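Local coordinates for putative acyl-[acyl-carrier-protein] desaturase DesA2 (Mycobacterium tuberculosis, PDB 1ZA0), which probably acts as a diiron acyl-[acyl-carrier-protein] desaturase, introducing a double bond into acyl chains during mycobacterial fatty acid biosynthesis, at residues Arg24-Glu29 with Leu100-Ala105; Thr64-Cys69 with Thr121-Pro126; Thr104-Leu109 with Ala186-Arg191; Arg115-Val120 with Glu175-Gly180. All coordinates share one frame; numbering follows the deposited sequence.

Overall arrangement
Helix 95-121 runs through the whole set: contact 1 pairs it with helix 9-27, contacts 3 and 4 pair it with helix 176-206, and contact 2 sets the loop that follows it against helix 63-77. Contacts 1 and 3 have centres about 9 Å apart and share Thr-104 and Ala-105; contact 3 is the metal site. Contacts 2 and 4, also about 9 Å between centres, touch where Leu-178 meets Ile-65 and Cys-69. Contacts 1 and 2 are farthest apart, about 29 Å between centres. Along the chain, contact 1 closes before contact 4 opens, and contact 4 is nested within contact 3. The metal site lies nearer the middle of the chain, and contacts 2 and 4 toward one end of the bundle.

Contact 1: residues Arg24-Glu29 with Leu100-Ala105; sequences RHLDTE and LGRWTA
Arg-102 sets out with CG opposite its backbone N and then folds at chi2 (65°), whereas Glu-29 has CG lodged between its N and carbonyl carbon and runs straight from there, and the two charged ends meet between the backbones. Here the N-terminal helix 9-27 finishes against helix 95-121, one of the four helices of the ferritin-like bundle at the desaturase core. The backbones stay well apart, Leu-26 CA and Arg-102 CA being 9.7 Å from each other, and long side chains bridge the gap. Both amino groups of the guanidinium turn to a single oxygen. NH2 of Arg-102 makes a salt bridge with OE1 of Glu-29, donating at 2.8 Å, nearly straight at 166°, and meets that oxygen on its anti side; NH1 of Arg-102 adds a weak bond to the same OE1 at 3.4 Å. His-25 comes to one guanidinium face edge first, its ring turned 81° from the guanidinium plane, with CD2 4.1 Å from NH2 of Arg-102. That is contact without stacking. Leu-26 approaches NH1 at a slant, modelled so close that the exact spacing is doubtful. Glu-106 OE2 holds His-25 and Arg-102 alike: it accepts a hydrogen bond from His-25 NE2 and forms a salt bridge with Arg-102 NE. Glu-29 itself stands just past the helix end, and the turn before it is tied twice: Thr-28 N at 3.1 Å and Thr-28 OG1 at 2.7 Å both donate to Arg-24 O, from opposite faces of its carbonyl plane.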
loop_
_atom_site.group_PDB
_atom_site.type_symbol
_atom_site.label_atom_id
_atom_site.label_comp_id
_atom_site.label_asym_id
_atom_site.label_seq_id
_atom_site.Cartn_x
_atom_site.Cartn_y
_atom_site.Cartn_z
ATOM N N ARG A 24 -16.272 6.024 11.956
ATOM C CA ARG A 24 -15.545 7.110 11.329
ATOM C C ARG A 24 -15.286 6.879 9.823
ATOM O O ARG A 24 -15.491 7.768 8.989
ATOM C CB ARG A 24 -14.208 7.288 12.035
ATOM C CG ARG A 24 -13.423 8.467 11.553
ATOM C CD ARG A 24 -12.028 8.557 12.108
ATOM N NE ARG A 24 -11.363 7.271 12.119
ATOM C CZ ARG A 24 -10.909 6.620 11.050
ATOM N NH1 ARG A 24 -11.027 7.184 9.866
ATOM N NH2 ARG A 24 -10.294 5.436 11.173
ATOM N N HIS A 25 -14.807 5.699 9.501
ATOM C CA HIS A 25 -14.361 5.416 8.103
ATOM C C HIS A 25 -15.569 5.562 7.158
ATOM O O HIS A 25 -15.575 6.385 6.254
ATOM C CB HIS A 25 -13.696 4.051 8.087
ATOM C CG HIS A 25 -13.055 3.681 6.777
ATOM N ND1 HIS A 25 -11.678 3.626 6.603
ATOM C CD2 HIS A 25 -13.604 3.326 5.590
ATOM C CE1 HIS A 25 -11.413 3.222 5.369
ATOM N NE2 HIS A 25 -12.558 3.044 4.727
ATOM N N LEU A 26 -16.664 4.910 7.495
ATOM C CA LEU A 26 -17.946 5.099 6.754
ATOM C C LEU A 26 -18.494 6.508 6.652
ATOM O O LEU A 26 -18.932 6.939 5.562
ATOM C CB LEU A 26 -19.010 4.161 7.295
ATOM C CG LEU A 26 -18.747 2.661 7.151
ATOM C CD1 LEU A 26 -19.824 1.847 7.819
ATOM C CD2 LEU A 26 -18.680 2.253 5.721
ATOM N N ASP A 27 -18.471 7.279 7.752
ATOM C CA ASP A 27 -19.082 8.629 7.749
ATOM C C ASP A 27 -18.241 9.642 6.995
ATOM O O ASP A 27 -18.730 10.666 6.580
ATOM C CB ASP A 27 -19.302 9.178 9.190
ATOM C CG ASP A 27 -20.368 8.369 10.024
ATOM O OD1 ASP A 27 -21.096 7.459 9.522
ATOM O OD2 ASP A 27 -20.495 8.574 11.262
ATOM N N THR A 28 -16.959 9.370 6.844
ATOM C CA THR A 28 -16.054 10.226 6.064
ATOM C C THR A 28 -15.656 9.623 4.690
ATOM O O THR A 28 -14.796 10.152 4.018
ATOM C CB THR A 28 -14.797 10.577 6.869
ATOM O OG1 THR A 28 -14.090 9.388 7.273
ATOM C CG2 THR A 28 -15.222 11.362 8.242
ATOM N N GLU A 29 -16.293 8.527 4.300
ATOM C CA GLU A 29 -16.001 7.886 3.012
ATOM C C GLU A 29 -16.282 8.856 1.843
ATOM O O GLU A 29 -17.166 9.737 1.915
ATOM C CB GLU A 29 -16.816 6.620 2.858
ATOM C CG GLU A 29 -18.290 6.830 2.590
ATOM C CD GLU A 29 -19.085 5.546 2.695
ATOM O OE1 GLU A 29 -18.530 4.461 3.059
ATOM O OE2 GLU A 29 -20.309 5.608 2.426
ATOM N N LEU A 100 -12.551 -5.984 7.999
ATOM C CA LEU A 100 -11.671 -6.759 7.100
ATOM C C LEU A 100 -12.258 -6.838 5.708
ATOM O O LEU A 100 -11.490 -6.817 4.736
ATOM C CB LEU A 100 -11.252 -8.170 7.583
ATOM N N GLY A 101 -13.587 -6.921 5.624
ATOM C CA GLY A 101 -14.311 -7.040 4.370
ATOM C C GLY A 101 -14.203 -5.728 3.598
ATOM O O GLY A 101 -13.902 -5.752 2.392
ATOM N N ARG A 102 -14.422 -4.616 4.296
ATOM C CA ARG A 102 -14.253 -3.286 3.720
ATOM C C ARG A 102 -12.803 -2.999 3.256
ATOM O O ARG A 102 -12.598 -2.541 2.128
ATOM C CB ARG A 102 -14.766 -2.191 4.641
ATOM C CG ARG A 102 -14.570 -0.754 4.063
ATOM C CD ARG A 102 -15.351 -0.474 2.820
ATOM N NE ARG A 102 -15.300 0.939 2.533
ATOM C CZ ARG A 102 -16.333 1.764 2.691
ATOM N NH1 ARG A 102 -17.493 1.271 3.051
ATOM N NH2 ARG A 102 -16.194 3.067 2.484
ATOM N N TRP A 103 -11.836 -3.287 4.098
ATOM C CA TRP A 103 -10.426 -3.078 3.804
ATOM C C TRP A 103 -10.056 -3.904 2.580
ATOM O O TRP A 103 -9.461 -3.390 1.642
ATOM C CB TRP A 103 -9.525 -3.435 5.000
ATOM C CG TRP A 103 -8.042 -3.388 4.682
ATOM C CD1 TRP A 103 -7.300 -2.277 4.659
ATOM C CD2 TRP A 103 -7.153 -4.468 4.371
ATOM N NE1 TRP A 103 -6.010 -2.569 4.291
ATOM C CE2 TRP A 103 -5.899 -3.916 4.117
ATOM C CE3 TRP A 103 -7.305 -5.855 4.226
ATOM C CZ2 TRP A 103 -4.798 -4.680 3.746
ATOM C CZ3 TRP A 103 -6.228 -6.611 3.831
ATOM C CH2 TRP A 103 -4.974 -6.030 3.636
ATOM N N THR A 104 -10.416 -5.197 2.606
ATOM C CA THR A 104 -10.195 -6.074 1.450
ATOM C C THR A 104 -10.746 -5.529 0.114
ATOM O O THR A 104 -10.082 -5.590 -0.894
ATOM C CB THR A 104 -10.779 -7.475 1.757
ATOM O OG1 THR A 104 -10.052 -7.975 2.894
ATOM C CG2 THR A 104 -10.434 -8.484 0.652
ATOM N N ALA A 105 -11.959 -5.059 0.118
ATOM C CA ALA A 105 -12.578 -4.524 -1.072
ATOM C C ALA A 105 -11.842 -3.285 -1.579
ATOM O O ALA A 105 -11.805 -3.035 -2.796
ATOM C CB ALA A 105 -14.048 -4.126 -0.763
#

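Contact 2: residues Thr64-Cys69 with Thr121-Pro126; sequences TITDAC and TREVDP
Thr-66 and Val-124 mark the closest approach of the two backbones, with their CA atoms 7.0 Å apart: residues 64-69 are regular helix, while from Arg-122 on the second segment is loop. The change of course comes at Arg-122, the first residue to leave helical angles after helix 95-121, with a positive phi of 59°. Glu-123 is still near helical values, and Val-124 then stretches out, which lets the chain run past helix 63-77 with the Val-124 side chain facing it. The contact itself is small and mostly apolar. Val-124 CG1 rests 3.6 Å from Thr-66 CB, and it also lies 4.0 Å from the methyl CG2 of Thr-66. These two branched side chains run side by side but point opposite ways. In Thr-66 the hydroxyl occupies the site between backbone N and carbonyl carbon, which leaves CG2 opposite the carbonyl carbon and directed at the loop. That methyl also comes 3.8 Å from Glu-123 O, and 4.3 Å from Glu-123 CB. In the desaturase four-helix bundle this is where the first turns of helix 63-77 pack against the loop that leaves helix 95-121, away from the metal. Polar bonds to residues just before helix 63-77 and to Arg-63 at its start hold the loop close: Glu-123 OE1 accepts from Leu-61 N, its OE2 is hydrogen-bonded to Thr-60 OG1, and its carbonyl O accepts from Arg-63 NH2. Farther out, the guanidinium of Arg-122 donates through NH2 to Arg-52 O and Glu-44 O, and makes a cation-pi contact with Phe-46.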
loop_
_atom_site.group_PDB
_atom_site.type_symbol
_atom_site.label_atom_id
_atom_site.label_comp_id
_atom_site.label_asym_id
_atom_site.label_seq_id
_atom_site.Cartn_x
_atom_site.Cartn_y
_atom_site.Cartn_z
ATOM N N THR A 64 10.470 4.876 -14.389
ATOM C CA THR A 64 10.350 4.904 -12.912
ATOM C C THR A 64 8.902 4.772 -12.474
ATOM O O THR A 64 8.621 4.071 -11.488
ATOM C CB THR A 64 10.914 6.158 -12.276
ATOM O OG1 THR A 64 10.330 7.332 -12.879
ATOM C CG2 THR A 64 12.461 6.248 -12.528
ATOM N N ILE A 65 8.028 5.466 -13.198
ATOM C CA ILE A 65 6.632 5.536 -12.877
ATOM C C ILE A 65 5.977 4.171 -13.097
ATOM O O ILE A 65 5.231 3.687 -12.211
ATOM C CB ILE A 65 5.920 6.638 -13.673
ATOM C CG1 ILE A 65 6.495 8.037 -13.323
ATOM C CG2 ILE A 65 4.421 6.533 -13.448
ATOM C CD1 ILE A 65 6.556 8.333 -11.880
ATOM N N THR A 66 6.249 3.543 -14.249
ATOM C CA THR A 66 5.675 2.201 -14.530
ATOM C C THR A 66 6.256 1.085 -13.654
ATOM O O THR A 66 5.533 0.188 -13.248
ATOM C CB THR A 66 5.821 1.818 -16.063
ATOM O OG1 THR A 66 7.182 1.885 -16.460
ATOM C CG2 THR A 66 5.132 2.816 -16.939
ATOM N N ASP A 67 7.549 1.145 -13.315
ATOM C CA ASP A 67 8.098 0.205 -12.381
ATOM C C ASP A 67 7.362 0.301 -11.041
ATOM O O ASP A 67 7.001 -0.722 -10.447
ATOM C CB ASP A 67 9.577 0.461 -12.098
ATOM C CG ASP A 67 10.521 0.099 -13.273
ATOM O OD1 ASP A 67 10.079 -0.529 -14.266
ATOM O OD2 ASP A 67 11.730 0.433 -13.223
ATOM N N ALA A 68 7.195 1.529 -10.540
ATOM C CA ALA A 68 6.478 1.769 -9.263
ATOM C C ALA A 68 5.042 1.180 -9.327
ATOM O O ALA A 68 4.569 0.550 -8.363
ATOM C CB ALA A 68 6.445 3.214 -8.952
ATOM N N CYS A 69 4.377 1.370 -10.453
ATOM C CA CYS A 69 3.019 0.879 -10.606
ATOM C C CYS A 69 2.952 -0.681 -10.634
ATOM O O CYS A 69 2.014 -1.249 -10.153
ATOM C CB CYS A 69 2.354 1.425 -11.861
ATOM S SG CYS A 69 1.933 3.173 -11.775
ATOM N N THR A 121 -3.853 1.455 -21.573
ATOM C CA THR A 121 -2.933 2.447 -22.067
ATOM C C THR A 121 -1.717 1.854 -22.714
ATOM O O THR A 121 -0.968 2.628 -23.279
ATOM C CB THR A 121 -2.388 3.395 -20.937
ATOM O OG1 THR A 121 -1.760 2.634 -19.920
ATOM C CG2 THR A 121 -3.530 4.159 -20.271
ATOM N N ARG A 122 -1.487 0.543 -22.553
ATOM C CA ARG A 122 -0.303 -0.184 -23.036
ATOM C C ARG A 122 1.036 0.346 -22.491
ATOM O O ARG A 122 2.071 0.303 -23.183
ATOM C CB ARG A 122 -0.227 -0.097 -24.597
ATOM C CG ARG A 122 -1.540 -0.400 -25.401
ATOM C CD ARG A 122 -1.700 -1.796 -25.611
ATOM N NE ARG A 122 -2.763 -2.318 -26.544
ATOM C CZ ARG A 122 -2.511 -2.954 -27.695
ATOM N NH1 ARG A 122 -1.291 -3.025 -28.205
ATOM N NH2 ARG A 122 -3.497 -3.554 -28.335
ATOM N N GLU A 123 1.038 0.813 -21.259
ATOM C CA GLU A 123 2.190 1.443 -20.713
ATOM C C GLU A 123 3.202 0.418 -20.263
ATOM O O GLU A 123 4.330 0.782 -20.033
ATOM C CB GLU A 123 1.799 2.420 -19.595
ATOM C CG GLU A 123 1.214 3.738 -20.120
ATOM C CD GLU A 123 2.302 4.582 -20.854
ATOM O OE1 GLU A 123 3.536 4.327 -20.672
ATOM O OE2 GLU A 123 1.922 5.410 -21.683
ATOM N N VAL A 124 2.776 -0.831 -20.063
ATOM C CA VAL A 124 3.709 -1.916 -19.815
ATOM C C VAL A 124 3.290 -3.133 -20.643
ATOM O O VAL A 124 2.188 -3.212 -21.104
ATOM C CB VAL A 124 3.804 -2.288 -18.299
ATOM C CG1 VAL A 124 4.238 -1.082 -17.479
ATOM C CG2 VAL A 124 2.459 -2.759 -17.787
ATOM N N ASP A 125 4.225 -4.036 -20.874
ATOM C CA ASP A 125 3.949 -5.292 -21.553
ATOM C C ASP A 125 2.993 -6.117 -20.707
ATOM O O ASP A 125 3.385 -6.605 -19.640
ATOM C CB ASP A 125 5.275 -6.024 -21.715
ATOM C CG ASP A 125 5.156 -7.325 -22.517
ATOM O OD1 ASP A 125 4.048 -7.701 -22.983
ATOM O OD2 ASP A 125 6.188 -7.993 -22.710
ATOM N N PRO A 126 1.754 -6.289 -21.178
ATOM C CA PRO A 126 0.730 -6.962 -20.366
ATOM C C PRO A 126 0.980 -8.466 -20.235
ATOM O O PRO A 126 0.443 -9.114 -19.262
ATOM C CB PRO A 126 -0.572 -6.688 -21.106
ATOM C CG PRO A 126 -0.151 -6.447 -22.554
ATOM C CD PRO A 126 1.260 -5.925 -22.521
#

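Contact 3: residues Thr104-Leu109 with Ala186-Arg191; sequences TAEEHL and ARDEVR. With MN (manganese (II) ion), chain B; EDO (1,2-ethanediol), chain C.
Glu-107 and Glu-189 meet at a manganese ion, the tight half of the contact. Each binds through OE2, Glu-107 OE2 and Glu-189 OE2 both lying 2.1 Å from the manganese. Sharing the ion brings these two oxygens within 3.4 Å of each other, with no hydrogen bond between them and the carboxylates nearly coplanar (22°). Each side chain reaches the metal by a bend at chi2. Water 3 is a further ligand, 2.2 Å from the manganese, donating to Glu-189 OE1 at 3.0 Å and weakly to Glu-107 OE1. Glu-159 and His-192 supply the remaining protein ligands, and Lys-76 NZ makes salt bridges to OE1 of both glutamates. Glu-107 and Glu-189 open the two Glu-X-X-His motifs (with His-110 and His-192) of the diiron desaturase bundle; the natural site probably holds two irons, as in related desaturases. The other half is looser and relies on solvent. The like-charged Glu-106 and Asp-188 come close, 4.3 Å between Glu-106 OE1 and Asp-188 OD1; water 1 lies between them, donating to both and accepting from Arg-191 NE. An ethanediol, probably from the crystallisation liquor, donates from its O2 to Asp-188 OD1, 2.7 Å away, while its C1 lies beside Leu-109 CD2. Second-shell Glu-106 bonds through OE1 to His-192 NE2; Asp-188 OD2 is hydrogen-bonded to NE2 of His-110, no manganese ligand here but probably an iron ligand.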
loop_
_atom_site.group_PDB
_atom_site.type_symbol
_atom_site.label_atom_id
_atom_site.label_comp_id
_atom_site.label_asym_id
_atom_site.label_seq_id
_atom_site.Cartn_x
_atom_site.Cartn_y
_atom_site.Cartn_z
ATOM N N THR A 104 -10.416 -5.197 2.606
ATOM C CA THR A 104 -10.195 -6.074 1.450
ATOM C C THR A 104 -10.746 -5.529 0.114
ATOM O O THR A 104 -10.082 -5.590 -0.894
ATOM C CB THR A 104 -10.779 -7.475 1.757
ATOM O OG1 THR A 104 -10.052 -7.975 2.894
ATOM C CG2 THR A 104 -10.434 -8.484 0.652
ATOM N N ALA A 105 -11.959 -5.059 0.118
ATOM C CA ALA A 105 -12.578 -4.524 -1.072
ATOM C C ALA A 105 -11.842 -3.285 -1.579
ATOM O O ALA A 105 -11.805 -3.035 -2.796
ATOM C CB ALA A 105 -14.048 -4.126 -0.763
ATOM N N GLU A 106 -11.347 -2.433 -0.648
ATOM C CA GLU A 106 -10.558 -1.252 -1.052
ATOM C C GLU A 106 -9.226 -1.627 -1.705
ATOM O O GLU A 106 -8.892 -1.071 -2.751
ATOM C CB GLU A 106 -10.366 -0.283 0.084
ATOM C CG GLU A 106 -11.673 0.347 0.523
ATOM C CD GLU A 106 -11.516 1.384 1.691
ATOM O OE1 GLU A 106 -10.380 1.737 2.124
ATOM O OE2 GLU A 106 -12.563 1.903 2.095
ATOM N N GLU A 107 -8.523 -2.579 -1.118
ATOM C CA GLU A 107 -7.312 -3.086 -1.670
ATOM C C GLU A 107 -7.567 -3.660 -3.106
ATOM O O GLU A 107 -6.755 -3.471 -4.065
ATOM C CB GLU A 107 -6.708 -4.175 -0.779
ATOM C CG GLU A 107 -6.189 -3.735 0.590
ATOM C CD GLU A 107 -5.022 -2.755 0.478
ATOM O OE1 GLU A 107 -4.045 -3.034 -0.189
ATOM O OE2 GLU A 107 -5.123 -1.682 0.996
ATOM N N HIS A 108 -8.615 -4.424 -3.215
ATOM C CA HIS A 108 -8.958 -5.030 -4.476
ATOM C C HIS A 108 -9.212 -3.967 -5.546
ATOM O O HIS A 108 -8.842 -4.128 -6.676
ATOM C CB HIS A 108 -10.242 -5.823 -4.362
ATOM C CG HIS A 108 -10.509 -6.654 -5.568
ATOM N ND1 HIS A 108 -11.704 -7.301 -5.769
ATOM C CD2 HIS A 108 -9.734 -6.951 -6.644
ATOM C CE1 HIS A 108 -11.641 -7.999 -6.893
ATOM N NE2 HIS A 108 -10.459 -7.801 -7.446
ATOM N N LEU A 109 -9.970 -2.955 -5.171
ATOM C CA LEU A 109 -10.288 -1.816 -5.999
ATOM C C LEU A 109 -9.035 -1.146 -6.588
ATOM O O LEU A 109 -9.008 -0.854 -7.788
ATOM C CB LEU A 109 -11.165 -0.813 -5.250
ATOM C CG LEU A 109 -11.637 0.344 -6.185
ATOM C CD1 LEU A 109 -12.912 -0.047 -6.956
ATOM C CD2 LEU A 109 -11.859 1.580 -5.401
ATOM N N ALA A 186 -3.481 6.679 -2.587
ATOM C CA ALA A 186 -2.707 7.234 -1.466
ATOM C C ALA A 186 -3.630 7.640 -0.307
ATOM O O ALA A 186 -3.279 7.373 0.854
ATOM C CB ALA A 186 -1.912 8.398 -1.881
ATOM N N ARG A 187 -4.733 8.298 -0.625
ATOM C CA ARG A 187 -5.726 8.721 0.366
ATOM C C ARG A 187 -6.403 7.556 1.101
ATOM O O ARG A 187 -6.689 7.642 2.323
ATOM C CB ARG A 187 -6.766 9.610 -0.263
ATOM C CG ARG A 187 -6.227 10.928 -0.708
ATOM C CD ARG A 187 -7.236 11.818 -1.431
ATOM N NE ARG A 187 -6.527 12.872 -2.179
ATOM C CZ ARG A 187 -5.978 13.952 -1.622
ATOM N NH1 ARG A 187 -6.134 14.207 -0.299
ATOM N NH2 ARG A 187 -5.322 14.817 -2.391
ATOM N N ASP A 188 -6.636 6.464 0.391
ATOM C CA ASP A 188 -7.118 5.240 1.008
ATOM C C ASP A 188 -6.056 4.677 1.918
ATOM O O ASP A 188 -6.383 4.276 3.026
ATOM C CB ASP A 188 -7.532 4.177 -0.020
ATOM C CG ASP A 188 -8.821 4.488 -0.718
ATOM O OD1 ASP A 188 -9.690 5.285 -0.242
ATOM O OD2 ASP A 188 -9.084 3.928 -1.809
ATOM N N GLU A 189 -4.786 4.678 1.511
ATOM C CA GLU A 189 -3.753 4.126 2.321
ATOM C C GLU A 189 -3.562 4.910 3.658
ATOM O O GLU A 189 -3.267 4.287 4.688
ATOM C CB GLU A 189 -2.395 4.070 1.599
ATOM C CG GLU A 189 -2.401 3.359 0.252
ATOM C CD GLU A 189 -2.560 1.852 0.343
ATOM O OE1 GLU A 189 -1.618 1.127 -0.142
ATOM O OE2 GLU A 189 -3.630 1.388 0.812
ATOM N N VAL A 190 -3.745 6.232 3.619
ATOM C CA VAL A 190 -3.724 7.049 4.830
ATOM C C VAL A 190 -4.813 6.581 5.827
ATOM O O VAL A 190 -4.580 6.456 7.055
ATOM C CB VAL A 190 -3.805 8.548 4.482
ATOM C CG1 VAL A 190 -4.147 9.422 5.725
ATOM C CG2 VAL A 190 -2.491 9.018 3.787
ATOM N N ARG A 191 -5.971 6.350 5.273
ATOM C CA ARG A 191 -7.112 5.843 6.007
ATOM C C ARG A 191 -6.908 4.443 6.562
ATOM O O ARG A 191 -7.292 4.163 7.717
ATOM C CB ARG A 191 -8.367 5.955 5.157
ATOM C CG ARG A 191 -8.804 7.358 4.978
ATOM C CD ARG A 191 -9.815 7.547 3.842
ATOM N NE ARG A 191 -11.031 6.738 3.923
ATOM C CZ ARG A 191 -12.115 7.069 4.642
ATOM N NH1 ARG A 191 -12.099 8.115 5.448
ATOM N NH2 ARG A 191 -13.208 6.317 4.617
HETATM MN MN MN B . -3.906 -0.258 2.034
HETATM C C1 EDO C . -12.667 3.285 -2.407
HETATM O O1 EDO C . -13.778 3.845 -3.044
HETATM C C2 EDO C . -12.470 3.922 -1.047
HETATM O O2 EDO C . -12.277 5.321 -1.118
HETATM O O HOH W 1 -10.518 4.483 2.307
HETATM O O HOH W 2 -13.454 4.572 2.265
HETATM O O HOH W 3 -2.116 -1.339 1.461
#

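Contact 4: residues Arg115-Val120 with Glu175-Gly180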
loop_
_atom_site.group_PDB
_atom_site.type_symbol
_atom_site.label_atom_id
_atom_site.label_comp_id
_atom_site.label_asym_id
_atom_site.label_seq_id
_atom_site.Cartn_x
_atom_site.Cartn_y
_atom_site.Cartn_z
ATOM N N ARG A 115 -4.421 -2.268 -12.827
ATOM C CA ARG A 115 -4.356 -3.212 -13.941
ATOM C C ARG A 115 -5.044 -2.686 -15.187
ATOM O O ARG A 115 -4.451 -2.726 -16.262
ATOM C CB ARG A 115 -4.958 -4.549 -13.563
ATOM C CG ARG A 115 -4.819 -5.650 -14.594
ATOM C CD ARG A 115 -5.309 -7.031 -14.098
ATOM N NE ARG A 115 -4.404 -7.592 -13.121
ATOM C CZ ARG A 115 -3.219 -8.090 -13.404
ATOM N NH1 ARG A 115 -2.813 -8.220 -14.654
ATOM N NH2 ARG A 115 -2.455 -8.530 -12.424
ATOM N N GLU A 116 -6.271 -2.208 -15.021
ATOM C CA GLU A 116 -7.067 -1.678 -16.120
ATOM C C GLU A 116 -6.435 -0.451 -16.780
ATOM O O GLU A 116 -6.384 -0.355 -18.028
ATOM C CB GLU A 116 -8.508 -1.427 -15.718
ATOM C CG GLU A 116 -9.217 -2.755 -15.488
ATOM C CD GLU A 116 -10.688 -2.654 -15.077
ATOM O OE1 GLU A 116 -11.226 -1.535 -15.020
ATOM O OE2 GLU A 116 -11.253 -3.736 -14.770
ATOM N N TYR A 117 -5.904 0.455 -15.979
ATOM C CA TYR A 117 -5.205 1.586 -16.539
ATOM C C TYR A 117 -4.072 1.039 -17.404
ATOM O O TYR A 117 -3.865 1.456 -18.551
ATOM C CB TYR A 117 -4.637 2.498 -15.451
ATOM C CG TYR A 117 -3.860 3.662 -16.013
ATOM C CD1 TYR A 117 -4.428 4.908 -16.145
ATOM C CD2 TYR A 117 -2.529 3.508 -16.347
ATOM C CE1 TYR A 117 -3.682 6.006 -16.690
ATOM C CE2 TYR A 117 -1.790 4.523 -16.883
ATOM C CZ TYR A 117 -2.375 5.772 -17.084
ATOM O OH TYR A 117 -1.564 6.802 -17.578
ATOM N N LEU A 118 -3.268 0.149 -16.849
ATOM C CA LEU A 118 -2.054 -0.274 -17.505
ATOM C C LEU A 118 -2.249 -1.036 -18.847
ATOM O O LEU A 118 -1.430 -0.875 -19.796
ATOM C CB LEU A 118 -1.247 -1.132 -16.570
ATOM C CG LEU A 118 -0.529 -0.396 -15.422
ATOM C CD1 LEU A 118 0.202 -1.363 -14.491
ATOM C CD2 LEU A 118 0.402 0.665 -15.990
ATOM N N VAL A 119 -3.276 -1.884 -18.877
ATOM C CA VAL A 119 -3.555 -2.680 -20.031
ATOM C C VAL A 119 -4.246 -1.820 -21.109
ATOM O O VAL A 119 -3.982 -2.010 -22.270
ATOM C CB VAL A 119 -4.347 -3.978 -19.714
ATOM C CG1 VAL A 119 -5.756 -3.683 -19.367
ATOM C CG2 VAL A 119 -4.282 -4.944 -20.961
ATOM N N VAL A 120 -5.104 -0.870 -20.734
ATOM C CA VAL A 120 -5.776 -0.038 -21.708
ATOM C C VAL A 120 -4.790 0.918 -22.364
ATOM O O VAL A 120 -4.942 1.239 -23.551
ATOM C CB VAL A 120 -6.927 0.733 -21.043
ATOM C CG1 VAL A 120 -7.313 1.917 -21.771
ATOM C CG2 VAL A 120 -8.074 -0.184 -20.735
ATOM N N GLU A 175 1.206 12.782 -16.009
ATOM C CA GLU A 175 0.004 12.330 -16.657
ATOM C C GLU A 175 -1.181 12.405 -15.662
ATOM O O GLU A 175 -1.190 11.690 -14.653
ATOM C CB GLU A 175 0.187 10.906 -17.192
ATOM C CG GLU A 175 -0.858 10.588 -18.275
ATOM C CD GLU A 175 -2.241 10.290 -17.718
ATOM O OE1 GLU A 175 -2.431 9.202 -17.078
ATOM O OE2 GLU A 175 -3.165 11.071 -17.973
ATOM N N PRO A 176 -2.125 13.294 -15.913
ATOM C CA PRO A 176 -3.179 13.624 -14.962
ATOM C C PRO A 176 -4.179 12.498 -14.575
ATOM O O PRO A 176 -4.554 12.505 -13.426
ATOM C CB PRO A 176 -3.922 14.736 -15.667
ATOM C CG PRO A 176 -3.717 14.374 -17.202
ATOM C CD PRO A 176 -2.236 14.125 -17.162
ATOM N N ILE A 177 -4.631 11.654 -15.507
ATOM C CA ILE A 177 -5.456 10.486 -15.184
ATOM C C ILE A 177 -4.774 9.608 -14.161
ATOM O O ILE A 177 -5.326 9.397 -13.098
ATOM C CB ILE A 177 -5.802 9.670 -16.435
ATOM C CG1 ILE A 177 -6.474 10.551 -17.503
ATOM C CG2 ILE A 177 -6.771 8.534 -16.062
ATOM C CD1 ILE A 177 -7.472 11.430 -16.933
ATOM N N LEU A 178 -3.544 9.180 -14.434
ATOM C CA LEU A 178 -2.774 8.351 -13.518
ATOM C C LEU A 178 -2.439 9.017 -12.200
ATOM O O LEU A 178 -2.481 8.361 -11.120
ATOM C CB LEU A 178 -1.550 7.763 -14.153
ATOM C CG LEU A 178 -0.755 6.717 -13.303
ATOM C CD1 LEU A 178 -1.431 5.391 -13.003
ATOM C CD2 LEU A 178 0.609 6.360 -13.906
ATOM N N ALA A 179 -2.172 10.317 -12.268
ATOM C CA ALA A 179 -1.896 11.079 -11.080
ATOM C C ALA A 179 -3.135 11.041 -10.171
ATOM O O ALA A 179 -3.001 10.846 -8.991
ATOM C CB ALA A 179 -1.490 12.511 -11.410
ATOM N N GLY A 180 -4.311 11.239 -10.735
ATOM C CA GLY A 180 -5.577 11.131 -10.049
ATOM C C GLY A 180 -5.830 9.785 -9.388
ATOM O O GLY A 180 -6.258 9.701 -8.229
#
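Tyr-117 and Leu-178 bring the backbones nearest, 7.8 Å between their CA atoms, in the last turns of helix 95-121 and the first turn of helix 176-206. With CG opposite its backbone N (chi1 178°), Tyr-117 stretches across the gap, and its OH donates to Glu-175 OE1 at 2.6 Å, meeting that oxygen on the anti side. Glu-175 is the N-cap of helix 176-206, its chain folded back at chi2 over the helix start. OE1 of Glu-175 also accepts from Leu-178 N at 2.9 Å, on the face of the carboxylate opposite the tyrosine hydroxyl, and OE2 takes Ile-177 N at 2.9 Å. One carboxylate therefore serves three donors, two of them amides of the first turn. Leu-178 lies under the tyrosine ring: its CD1 is 4.0 Å from the Tyr-117 ring centroid and only 9° off the normal, a CH-pi contact over the face. At the ring edge, Ile-177 CG2 is 4.0 Å from Tyr-117 CE1. A capped helix start pinned by a tyrosine from its neighbour thus joins two metal-ligand helices of the ferritin-like four-helix bundle.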